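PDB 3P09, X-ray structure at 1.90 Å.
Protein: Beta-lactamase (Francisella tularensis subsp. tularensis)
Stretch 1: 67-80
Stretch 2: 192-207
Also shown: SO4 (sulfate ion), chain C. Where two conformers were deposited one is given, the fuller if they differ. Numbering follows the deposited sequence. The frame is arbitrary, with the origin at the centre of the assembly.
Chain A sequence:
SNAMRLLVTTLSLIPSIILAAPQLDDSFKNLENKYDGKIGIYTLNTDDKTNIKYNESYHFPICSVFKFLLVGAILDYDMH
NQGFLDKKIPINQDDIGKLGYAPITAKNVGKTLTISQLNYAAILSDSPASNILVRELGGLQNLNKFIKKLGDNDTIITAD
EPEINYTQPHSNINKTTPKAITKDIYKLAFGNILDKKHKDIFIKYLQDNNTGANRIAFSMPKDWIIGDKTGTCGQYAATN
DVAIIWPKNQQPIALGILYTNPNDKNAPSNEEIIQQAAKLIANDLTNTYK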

ATOM      1  N   LYS A  67      -4.928  -2.139  -1.204  1.00 17.10           N
ATOM      2  CA  LYS A  67      -5.405  -3.070  -0.177  1.00 22.84           C
ATOM      3  C   LYS A  67      -5.285  -2.525   1.260  1.00 26.26           C
ATOM      4  O   LYS A  67      -6.043  -2.939   2.133  1.00 18.83           O
ATOM      5  CB  LYS A  67      -4.744  -4.453  -0.329  1.00 19.24           C
ATOM      6  CG  LYS A  67      -5.200  -5.166  -1.611  1.00 20.32           C
ATOM      7  CD  LYS A  67      -4.271  -6.313  -2.011  1.00 19.48           C
ATOM      8  CE  LYS A  67      -4.747  -6.925  -3.338  1.00 19.37           C
ATOM      9  NZ  LYS A  67      -3.796  -7.972  -3.823  1.00 20.20           N
ATOM     10  N   PHE A  68      -4.360  -1.601   1.517  1.00 19.62           N
ATOM     11  CA  PHE A  68      -4.293  -1.045   2.875  1.00 19.68           C
ATOM     12  C   PHE A  68      -5.398  -0.021   3.134  1.00 20.43           C
ATOM     13  O   PHE A  68      -5.865   0.130   4.266  1.00 20.15           O
ATOM     14  CB  PHE A  68      -2.882  -0.532   3.264  1.00 18.86           C
ATOM     15  CG  PHE A  68      -2.586   0.908   2.862  1.00 18.02           C
ATOM     16  CD1 PHE A  68      -3.173   1.981   3.535  1.00 18.25           C
ATOM     17  CD2 PHE A  68      -1.665   1.176   1.849  1.00 17.47           C
ATOM     18  CE1 PHE A  68      -2.877   3.297   3.184  1.00 17.38           C
ATOM     19  CE2 PHE A  68      -1.364   2.501   1.480  1.00 20.05           C
ATOM     20  CZ  PHE A  68      -1.973   3.557   2.155  1.00 14.18           C
ATOM     21  N   LEU A  69      -5.835   0.665   2.084  1.00 18.60           N
ATOM     22  CA  LEU A  69      -6.995   1.558   2.194  1.00 17.08           C
ATOM     23  C   LEU A  69      -8.262   0.763   2.491  1.00 21.04           C
ATOM     24  O   LEU A  69      -9.113   1.168   3.294  1.00 21.26           O
ATOM     25  CB  LEU A  69      -7.190   2.321   0.888  1.00 18.52           C
ATOM     26  CG  LEU A  69      -6.039   3.254   0.544  1.00 18.73           C
ATOM     27  CD1 LEU A  69      -6.251   3.861  -0.862  1.00 17.09           C
ATOM     28  CD2 LEU A  69      -5.944   4.348   1.584  1.00 23.21           C
ATOM     29  N   LEU A  70      -8.376  -0.372   1.819  1.00 18.38           N
ATOM     30  CA  LEU A  70      -9.515  -1.269   1.986  1.00 18.69           C
ATOM     31  C   LEU A  70      -9.582  -1.790   3.417  1.00 19.92           C
ATOM     32  O   LEU A  70     -10.644  -1.811   4.032  1.00 20.70           O
ATOM     33  CB  LEU A  70      -9.386  -2.439   1.007  1.00 21.78           C
ATOM     34  CG  LEU A  70     -10.393  -3.583   1.148  1.00 23.25           C
ATOM     35  CD1 LEU A  70     -11.829  -3.070   1.008  1.00 26.15           C
ATOM     36  CD2 LEU A  70     -10.115  -4.716   0.156  1.00 20.31           C
ATOM     37  N   VAL A  71      -8.438  -2.216   3.943  1.00 18.97           N
ATOM     38  CA  VAL A  71      -8.388  -2.717   5.311  1.00 15.43           C
ATOM     39  C   VAL A  71      -8.671  -1.592   6.313  1.00 22.42           C
ATOM     40  O   VAL A  71      -9.372  -1.787   7.307  1.00 19.03           O
ATOM     41  CB  VAL A  71      -7.058  -3.434   5.581  1.00 15.60           C
ATOM     42  CG1 VAL A  71      -6.826  -3.610   7.065  1.00 14.23           C
ATOM     43  CG2 VAL A  71      -7.078  -4.769   4.870  1.00 16.62           C
ATOM     44  N   GLY A  72      -8.157  -0.403   6.031  1.00 19.39           N
ATOM     45  CA  GLY A  72      -8.513   0.757   6.823  1.00 19.12           C
ATOM     46  C   GLY A  72     -10.026   0.970   6.864  1.00 22.49           C
ATOM     47  O   GLY A  72     -10.613   1.206   7.920  1.00 22.75           O
ATOM     48  N   ALA A  73     -10.657   0.881   5.699  1.00 17.49           N
ATOM     49  CA  ALA A  73     -12.102   1.025   5.590  1.00 23.05           C
ATOM     50  C   ALA A  73     -12.832  -0.030   6.406  1.00 22.82           C
ATOM     51  O   ALA A  73     -13.849   0.247   7.037  1.00 26.30           O
ATOM     52  CB  ALA A  73     -12.529   0.952   4.128  1.00 23.07           C
ATOM     53  N   ILE A  74     -12.328  -1.256   6.363  1.00 24.66           N
ATOM     54  CA  ILE A  74     -12.936  -2.336   7.125  1.00 20.70           C
ATOM     55  C   ILE A  74     -12.848  -2.058   8.622  1.00 20.21           C
ATOM     56  O   ILE A  74     -13.803  -2.293   9.366  1.00 23.91           O
ATOM     57  CB  ILE A  74     -12.254  -3.680   6.790  1.00 19.88           C
ATOM     58  CG1 ILE A  74     -12.604  -4.092   5.358  1.00 17.29           C
ATOM     59  CG2 ILE A  74     -12.653  -4.771   7.804  1.00 16.75           C
ATOM     60  CD1 ILE A  74     -14.044  -4.588   5.210  1.00 20.67           C
ATOM     61  N   LEU A  75     -11.708  -1.546   9.072  1.00 21.19           N
ATOM     62  CA  LEU A  75     -11.533  -1.246  10.497  1.00 16.60           C
ATOM     63  C   LEU A  75     -12.453  -0.116  10.948  1.00 24.70           C
ATOM     64  O   LEU A  75     -12.996  -0.136  12.062  1.00 24.89           O
ATOM     65  CB  LEU A  75     -10.074  -0.893  10.789  1.00 23.63           C
ATOM     66  CG  LEU A  75      -9.097  -2.064  10.610  1.00 20.68           C
ATOM     67  CD1 LEU A  75      -7.655  -1.606  10.623  1.00 21.63           C
ATOM     68  CD2 LEU A  75      -9.331  -3.097  11.692  1.00 21.66           C
ATOM     69  N   ASP A  76     -12.621   0.874  10.083  1.00 22.08           N
ATOM     70  CA  ASP A  76     -13.528   1.976  10.358  1.00 21.50           C
ATOM     71  C   ASP A  76     -14.937   1.392  10.457  1.00 29.05           C
ATOM     72  O   ASP A  76     -15.696   1.719  11.368  1.00 33.35           O
ATOM     73  CB  ASP A  76     -13.411   3.018   9.233  1.00 20.93           C
ATOM     74  CG  ASP A  76     -14.507   4.080   9.275  1.00 34.09           C
ATOM     75  OD1 ASP A  76     -14.304   5.126   9.925  1.00 36.29           O
ATOM     76  OD2 ASP A  76     -15.559   3.883   8.627  1.00 35.65           O
ATOM     77  N   TYR A  77     -15.272   0.501   9.527  1.00 23.04           N
ATOM     78  CA  TYR A  77     -16.585  -0.149   9.534  1.00 26.33           C
ATOM     79  C   TYR A  77     -16.818  -0.835  10.873  1.00 25.15           C
ATOM     80  O   TYR A  77     -17.877  -0.685  11.499  1.00 27.45           O
ATOM     81  CB  TYR A  77     -16.677  -1.170   8.399  1.00 34.12           C
ATOM     82  CG  TYR A  77     -18.072  -1.702   8.149  1.00 29.57           C
ATOM     83  CD1 TYR A  77     -18.922  -1.068   7.251  1.00 38.63           C
ATOM     84  CD2 TYR A  77     -18.539  -2.826   8.811  1.00 31.02           C
ATOM     85  CE1 TYR A  77     -20.205  -1.542   7.017  1.00 41.99           C
ATOM     86  CE2 TYR A  77     -19.823  -3.315   8.579  1.00 32.24           C
ATOM     87  CZ  TYR A  77     -20.646  -2.667   7.680  1.00 41.30           C
ATOM     88  OH  TYR A  77     -21.920  -3.138   7.447  1.00 47.57           O
ATOM     89  N   ASP A  78     -15.809  -1.565  11.329  1.00 22.24           N
ATOM     90  CA  ASP A  78     -15.912  -2.292  12.590  1.00 24.23           C
ATOM     91  C   ASP A  78     -16.198  -1.346  13.752  1.00 29.78           C
ATOM     92  O   ASP A  78     -16.964  -1.677  14.659  1.00 29.53           O
ATOM     93  CB  ASP A  78     -14.651  -3.118  12.866  1.00 20.38           C
ATOM     94  CG  ASP A  78     -14.731  -3.867  14.189  1.00 31.33           C
ATOM     95  OD1 ASP A  78     -15.452  -4.884  14.249  1.00 31.10           O
ATOM     96  OD2 ASP A  78     -14.080  -3.441  15.166  1.00 30.59           O
HETATM   97  N   MSE A  79     -15.577  -0.173  13.726  0.65 25.59           N
HETATM   98  CA  MSE A  79     -15.833   0.817  14.761  0.65 31.15           C
HETATM   99  C   MSE A  79     -17.307   1.218  14.784  0.65 30.02           C
HETATM  100  O   MSE A  79     -17.882   1.438  15.851  0.65 34.97           O
HETATM  101  CB  MSE A  79     -14.947   2.046  14.557  0.65 27.85           C
HETATM  102  CG  MSE A  79     -13.500   1.819  14.959  0.65 26.17           C
HETATM  103 SE   MSE A  79     -12.409   3.368  14.488  0.65 40.27          SE
HETATM  104  CE  MSE A  79     -13.306   4.720  15.567  0.65 86.50           C
ATOM    105  N   HIS A  80     -17.914   1.315  13.602  1.00 28.15           N
ATOM    106  CA  HIS A  80     -19.325   1.705  13.486  1.00 29.27           C
ATOM    107  C   HIS A  80     -20.285   0.525  13.519  1.00 34.67           C
ATOM    108  O   HIS A  80     -21.504   0.709  13.576  1.00 38.44           O
ATOM    109  CB  HIS A  80     -19.560   2.501  12.206  1.00 32.50           C
ATOM    110  CG  HIS A  80     -18.757   3.760  12.126  1.00 35.20           C
ATOM    111  ND1 HIS A  80     -17.399   3.759  11.910  1.00 35.79           N
ATOM    112  CD2 HIS A  80     -19.124   5.059  12.228  1.00 38.85           C
ATOM    113  CE1 HIS A  80     -16.957   5.005  11.888  1.00 34.32           C
ATOM    114  NE2 HIS A  80     -17.983   5.812  12.074  1.00 40.70           N
TER
HETATM  115  S   SO4 C 291      -9.449   7.351  20.596  1.00 92.66           S
HETATM  116  O1  SO4 C 291      -8.104   6.797  20.432  1.00 85.12           O
HETATM  117  O2  SO4 C 291      -9.965   7.803  19.306  1.00 91.93           O
HETATM  118  O3  SO4 C 291     -10.322   6.317  21.143  1.00 96.02           O
HETATM  119  O4  SO4 C 291      -9.416   8.490  21.507  1.00 97.57           O
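Stretch 2 (192-207) NILDKKHKDIFIKYLQ

The one hydrogen bond that joins the two stretches is made by a buried histidine that ties three elements together. His198 NE2 donates to Asp78 OD2 at 2.7 Å, with an almost perfectly straight N-H...acceptor angle of 179°, while on the other side of the same ring His198 ND1 donates to Asp195 OD1, also at 2.7 Å. With both ring nitrogens donating, the imidazole carries two N-H groups and therefore a positive charge, well suited to a place between two carboxylates. Asp195 does further work as the N-cap of its helix: its OD1 accepts from the backbone His198 N at 3.0 Å, satisfying an amide that the first turn would otherwise leave without a partner.

Stretch 2 begins as a non-helical segment, Asn192 to Asp195, in which Leu194 and Asp195 have extended psi values of 149° and 179°. From Lys196 onward it is helical. This helix runs nearly antiparallel to the helix of stretch 1, with 153° between their N-to-C directions, and the axes approach to 10.3 Å. The register follows from this direction: Phe68 lies across from Leu206, Gly72 from Phe202 and Leu75 from His198, with CA-CA distances falling from 8.3 to 7.1 to 6.3 Å. The backbones thus draw together toward the start of the second helix, and the preceding loop continues the contact, the CA atoms of Asp76 and Leu194 being 6.2 Å apart.

Leu75 is the central knob, sitting in a hole formed by His198, Ile201, Phe202 and Tyr205. Its branched end suits such a pocket because it offers a methyl to more than one wall: Leu75 CD1 lies 3.7 Å from Phe202 CB, and Leu75 CD2 lies 3.9 Å from Ile201 CG2. Leu75 CD1 also meets Leu194 CD1 at 4.0 Å, linking the hole to the loop.

One turn earlier, Val71 CG1 packs 3.7 Å from Tyr205 CD2, a compact branched side chain beside a broad ring. Gly72 presents no side chain to the Phe202 ring; Phe202 CE1 comes within 4.4 Å of Gly72 N, and an ideal CB on the glycine would itself be 4.4 Å from that carbon. The Phe202 ring reaches inward although its CA-to-CB bond points sideways, and its edge meets Phe68 O, with 3.6 Å between Phe68 O and Phe202 CE1. The two phenylalanines also touch obliquely, Phe68 CD1 to Phe202 CZ at 3.9 Å, extending the apolar packing.

At the opposite end of the contact, the selenomethionine Met79 covers the histidine. Its CG lies over one face of the His198 ring, 3.4 Å from the centroid and 3.3 Å from His198 CE1, a CH-pi contact. The long, unbranched side chain then carries Met79 SE to 3.7 Å from Leu194 CD2, so a single residue spans both the ring and the loop. Beyond this interface, a sulfate ion accepts a hydrogen bond from Lys196 N to its O1 at 3.2 Å.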

ATOM      1  N   ASN A 192      -6.423  10.443  13.486  1.00 39.72           N
ATOM      2  CA  ASN A 192      -7.623  10.485  14.310  1.00 52.55           C
ATOM      3  C   ASN A 192      -8.883   9.887  13.688  1.00 48.27           C
ATOM      4  O   ASN A 192      -9.991  10.226  14.098  1.00 60.83           O
ATOM      5  CB  ASN A 192      -7.896  11.917  14.807  1.00 66.31           C
ATOM      6  CG  ASN A 192      -8.025  12.921  13.672  1.00 74.71           C
ATOM      7  OD1 ASN A 192      -8.282  12.556  12.523  1.00 75.92           O
ATOM      8  ND2 ASN A 192      -7.846  14.199  13.995  1.00 77.87           N
ATOM      9  N   ILE A 193      -8.735   8.995  12.715  1.00 29.59           N
ATOM     10  CA  ILE A 193      -9.926   8.338  12.185  1.00 34.59           C
ATOM     11  C   ILE A 193     -10.204   6.987  12.833  1.00 31.68           C
ATOM     12  O   ILE A 193     -11.352   6.687  13.159  1.00 40.83           O
ATOM     13  CB  ILE A 193      -9.904   8.201  10.661  1.00 35.47           C
ATOM     14  CG1 ILE A 193      -8.624   7.529  10.223  1.00 41.48           C
ATOM     15  CG2 ILE A 193     -10.051   9.566   9.991  1.00 41.13           C
ATOM     16  CD1 ILE A 193      -8.899   6.329   9.401  1.00 57.85           C
ATOM     17  N   LEU A 194      -9.164   6.168  12.994  1.00 27.09           N
ATOM     18  CA  LEU A 194      -9.279   4.928  13.748  1.00 23.92           C
ATOM     19  C   LEU A 194      -8.923   5.207  15.206  1.00 32.86           C
ATOM     20  O   LEU A 194      -8.094   6.068  15.480  1.00 31.02           O
ATOM     21  CB  LEU A 194      -8.322   3.866  13.186  1.00 21.60           C
ATOM     22  CG  LEU A 194      -8.590   3.429  11.752  1.00 24.89           C
ATOM     23  CD1 LEU A 194      -7.643   2.290  11.358  1.00 23.65           C
ATOM     24  CD2 LEU A 194     -10.039   3.022  11.608  1.00 30.18           C
ATOM     25  N   ASP A 195      -9.524   4.478  16.144  1.00 28.31           N
ATOM     26  CA  ASP A 195      -9.186   4.691  17.551  1.00 28.61           C
ATOM     27  C   ASP A 195      -7.958   3.878  17.911  1.00 32.95           C
ATOM     28  O   ASP A 195      -7.437   3.152  17.071  1.00 31.43           O
ATOM     29  CB  ASP A 195     -10.356   4.357  18.473  1.00 33.42           C
ATOM     30  CG  ASP A 195     -10.803   2.916  18.357  1.00 40.72           C
ATOM     31  OD1 ASP A 195     -10.033   2.079  17.838  1.00 39.51           O
ATOM     32  OD2 ASP A 195     -11.932   2.616  18.804  1.00 50.03           O
ATOM     33  N   LYS A 196      -7.506   3.975  19.158  1.00 27.02           N
ATOM     34  CA  LYS A 196      -6.283   3.284  19.550  1.00 27.27           C
ATOM     35  C   LYS A 196      -6.311   1.794  19.229  1.00 29.54           C
ATOM     36  O   LYS A 196      -5.366   1.265  18.657  1.00 27.59           O
ATOM     37  CB  LYS A 196      -5.961   3.484  21.032  1.00 36.63           C
ATOM     38  CG  LYS A 196      -4.662   2.799  21.447  1.00 42.31           C
ATOM     39  CD  LYS A 196      -4.386   2.948  22.937  1.00 57.52           C
ATOM     40  CE  LYS A 196      -2.947   2.574  23.266  1.00 65.13           C
ATOM     41  NZ  LYS A 196      -2.586   1.206  22.780  1.00 68.13           N
ATOM     42  N   LYS A 197      -7.379   1.106  19.606  1.00 28.36           N
ATOM     43  CA  LYS A 197      -7.417  -0.335  19.371  1.00 31.44           C
ATOM     44  C   LYS A 197      -7.281  -0.664  17.888  1.00 21.20           C
ATOM     45  O   LYS A 197      -6.608  -1.627  17.511  1.00 23.18           O
ATOM     46  CB  LYS A 197      -8.696  -0.960  19.923  1.00 37.17           C
ATOM     47  CG  LYS A 197      -8.714  -2.474  19.784  1.00 48.93           C
ATOM     48  CD  LYS A 197      -9.782  -3.119  20.660  1.00 63.65           C
ATOM     49  CE  LYS A 197     -11.136  -3.128  19.973  1.00 68.97           C
ATOM     50  NZ  LYS A 197     -11.087  -3.879  18.689  1.00 69.01           N
ATOM     51  N   HIS A 198      -7.928   0.129  17.042  1.00 27.06           N
ATOM     52  CA  HIS A 198      -7.931  -0.170  15.613  1.00 26.88           C
ATOM     53  C   HIS A 198      -6.667   0.274  14.903  1.00 23.20           C
ATOM     54  O   HIS A 198      -6.256  -0.365  13.931  1.00 21.28           O
ATOM     55  CB  HIS A 198      -9.179   0.388  14.925  1.00 26.33           C
ATOM     56  CG  HIS A 198     -10.441  -0.302  15.343  1.00 29.08           C
ATOM     57  ND1 HIS A 198     -11.104   0.008  16.511  1.00 34.02           N
ATOM     58  CD2 HIS A 198     -11.142  -1.304  14.763  1.00 33.48           C
ATOM     59  CE1 HIS A 198     -12.172  -0.765  16.625  1.00 37.55           C
ATOM     60  NE2 HIS A 198     -12.215  -1.574  15.581  1.00 32.08           N
ATOM     61  N   LYS A 199      -6.053   1.360  15.376  1.00 21.92           N
ATOM     62  CA  LYS A 199      -4.719   1.712  14.900  1.00 22.49           C
ATOM     63  C   LYS A 199      -3.729   0.569  15.166  1.00 26.28           C
ATOM     64  O   LYS A 199      -2.966   0.175  14.285  1.00 22.58           O
ATOM     65  CB  LYS A 199      -4.226   3.023  15.533  1.00 26.82           C
ATOM     66  CG  LYS A 199      -4.955   4.252  14.989  1.00 27.06           C
ATOM     67  CD  LYS A 199      -4.307   5.556  15.423  1.00 31.98           C
ATOM     68  CE  LYS A 199      -4.793   6.000  16.774  1.00 39.08           C
ATOM     69  NZ  LYS A 199      -4.623   7.476  16.896  1.00 46.19           N
ATOM     70  N   ASP A 200      -3.753   0.032  16.381  1.00 21.38           N
ATOM     71  CA  ASP A 200      -2.799  -1.008  16.749  1.00 21.82           C
ATOM     72  C   ASP A 200      -2.970  -2.243  15.849  1.00 22.99           C
ATOM     73  O   ASP A 200      -2.004  -2.894  15.457  1.00 20.86           O
ATOM     74  CB  ASP A 200      -2.951  -1.364  18.230  1.00 25.54           C
ATOM     75  CG  ASP A 200      -2.403  -0.273  19.157  1.00 41.30           C
ATOM     76  OD1 ASP A 200      -1.627   0.588  18.682  1.00 43.03           O
ATOM     77  OD2 ASP A 200      -2.743  -0.280  20.364  1.00 41.64           O
ATOM     78  N   ILE A 201      -4.211  -2.538  15.497  1.00 20.86           N
ATOM     79  CA  ILE A 201      -4.512  -3.688  14.649  1.00 15.88           C
ATOM     80  C   ILE A 201      -3.983  -3.456  13.250  1.00 17.68           C
ATOM     81  O   ILE A 201      -3.375  -4.345  12.628  1.00 20.93           O
ATOM     82  CB  ILE A 201      -6.043  -3.928  14.597  1.00 18.99           C
ATOM     83  CG1 ILE A 201      -6.525  -4.471  15.955  1.00 24.85           C
ATOM     84  CG2 ILE A 201      -6.394  -4.895  13.473  1.00 21.10           C
ATOM     85  CD1 ILE A 201      -8.040  -4.494  16.125  1.00 23.17           C
ATOM     86  N   PHE A 202      -4.213  -2.247  12.747  1.00 18.88           N
ATOM     87  CA  PHE A 202      -3.733  -1.869  11.430  1.00 19.84           C
ATOM     88  C   PHE A 202      -2.209  -1.982  11.358  1.00 17.35           C
ATOM     89  O   PHE A 202      -1.647  -2.566  10.430  1.00 16.41           O
ATOM     90  CB  PHE A 202      -4.186  -0.440  11.132  1.00 21.10           C
ATOM     91  CG  PHE A 202      -3.755   0.079   9.789  1.00 17.10           C
ATOM     92  CD1 PHE A 202      -4.376  -0.363   8.631  1.00 18.56           C
ATOM     93  CD2 PHE A 202      -2.758   1.039   9.691  1.00 18.29           C
ATOM     94  CE1 PHE A 202      -4.000   0.127   7.391  1.00 19.41           C
ATOM     95  CE2 PHE A 202      -2.368   1.538   8.455  1.00 21.24           C
ATOM     96  CZ  PHE A 202      -2.990   1.085   7.303  1.00 22.45           C
ATOM     97  N   ILE A 203      -1.546  -1.410  12.348  1.00 19.15           N
ATOM     98  CA  ILE A 203      -0.094  -1.451  12.425  1.00 17.83           C
ATOM     99  C   ILE A 203       0.429  -2.885  12.448  1.00 15.22           C
ATOM    100  O   ILE A 203       1.386  -3.218  11.753  1.00 20.32           O
ATOM    101  CB  ILE A 203       0.379  -0.719  13.691  1.00 18.15           C
ATOM    102  CG1 ILE A 203       0.290   0.796  13.463  1.00 23.93           C
ATOM    103  CG2 ILE A 203       1.792  -1.149  14.068  1.00 26.71           C
ATOM    104  CD1 ILE A 203       0.428   1.621  14.742  1.00 27.35           C
ATOM    105  N   LYS A 204      -0.200  -3.738  13.248  1.00 18.30           N
ATOM    106  CA  LYS A 204       0.229  -5.134  13.315  1.00 18.95           C
ATOM    107  C   LYS A 204       0.095  -5.856  11.959  1.00 18.19           C
ATOM    108  O   LYS A 204       0.986  -6.611  11.561  1.00 19.04           O
ATOM    109  CB  LYS A 204      -0.505  -5.880  14.437  1.00 25.27           C
ATOM    110  CG  LYS A 204      -0.062  -7.331  14.656  1.00 29.63           C
ATOM    111  CD  LYS A 204       1.438  -7.438  14.931  1.00 33.97           C
ATOM    112  CE  LYS A 204       1.813  -8.761  15.604  1.00 31.35           C
ATOM    113  NZ  LYS A 204       1.599  -9.953  14.731  1.00 30.33           N
ATOM    114  N   TYR A 205      -1.004  -5.628  11.241  1.00 19.00           N
ATOM    115  CA  TYR A 205      -1.137  -6.219   9.903  1.00 14.54           C
ATOM    116  C   TYR A 205       0.035  -5.826   8.999  1.00 16.96           C
ATOM    117  O   TYR A 205       0.609  -6.654   8.285  1.00 17.42           O
ATOM    118  CB  TYR A 205      -2.397  -5.732   9.189  1.00 15.76           C
ATOM    119  CG  TYR A 205      -3.744  -6.156   9.730  1.00 19.24           C
ATOM    120  CD1 TYR A 205      -3.995  -7.455  10.155  1.00 19.58           C
ATOM    121  CD2 TYR A 205      -4.792  -5.239   9.759  1.00 12.10           C
ATOM    122  CE1 TYR A 205      -5.275  -7.816  10.629  1.00 18.40           C
ATOM    123  CE2 TYR A 205      -6.049  -5.581  10.218  1.00 21.19           C
ATOM    124  CZ  TYR A 205      -6.294  -6.865  10.646  1.00 16.95           C
ATOM    125  OH  TYR A 205      -7.576  -7.142  11.099  1.00 20.13           O
ATOM    126  N   LEU A 206       0.343  -4.537   8.980  1.00 17.07           N
ATOM    127  CA  LEU A 206       1.399  -4.018   8.116  1.00 18.14           C
ATOM    128  C   LEU A 206       2.756  -4.609   8.484  1.00 17.48           C
ATOM    129  O   LEU A 206       3.588  -4.906   7.613  1.00 18.60           O
ATOM    130  CB  LEU A 206       1.453  -2.498   8.234  1.00 19.47           C
ATOM    131  CG  LEU A 206       0.302  -1.718   7.600  1.00 22.25           C
ATOM    132  CD1 LEU A 206       0.519  -0.250   7.919  1.00 20.68           C
ATOM    133  CD2 LEU A 206       0.221  -1.956   6.089  1.00 21.55           C
ATOM    134  N   GLN A 207       2.988  -4.763   9.784  1.00 15.83           N
ATOM    135  CA  GLN A 207       4.222  -5.368  10.266  1.00 19.88           C
ATOM    136  C   GLN A 207       4.327  -6.862   9.967  1.00 24.03           C
ATOM    137  O   GLN A 207       5.433  -7.402   9.867  1.00 20.68           O
ATOM    138  CB  GLN A 207       4.392  -5.119  11.771  1.00 21.06           C
ATOM    139  CG  GLN A 207       4.615  -3.633  12.112  1.00 17.97           C
ATOM    140  CD  GLN A 207       4.751  -3.400  13.596  1.00 22.07           C
ATOM    141  OE1 GLN A 207       4.313  -4.213  14.398  1.00 22.69           O
ATOM    142  NE2 GLN A 207       5.365  -2.285  13.972  1.00 20.51           N
TER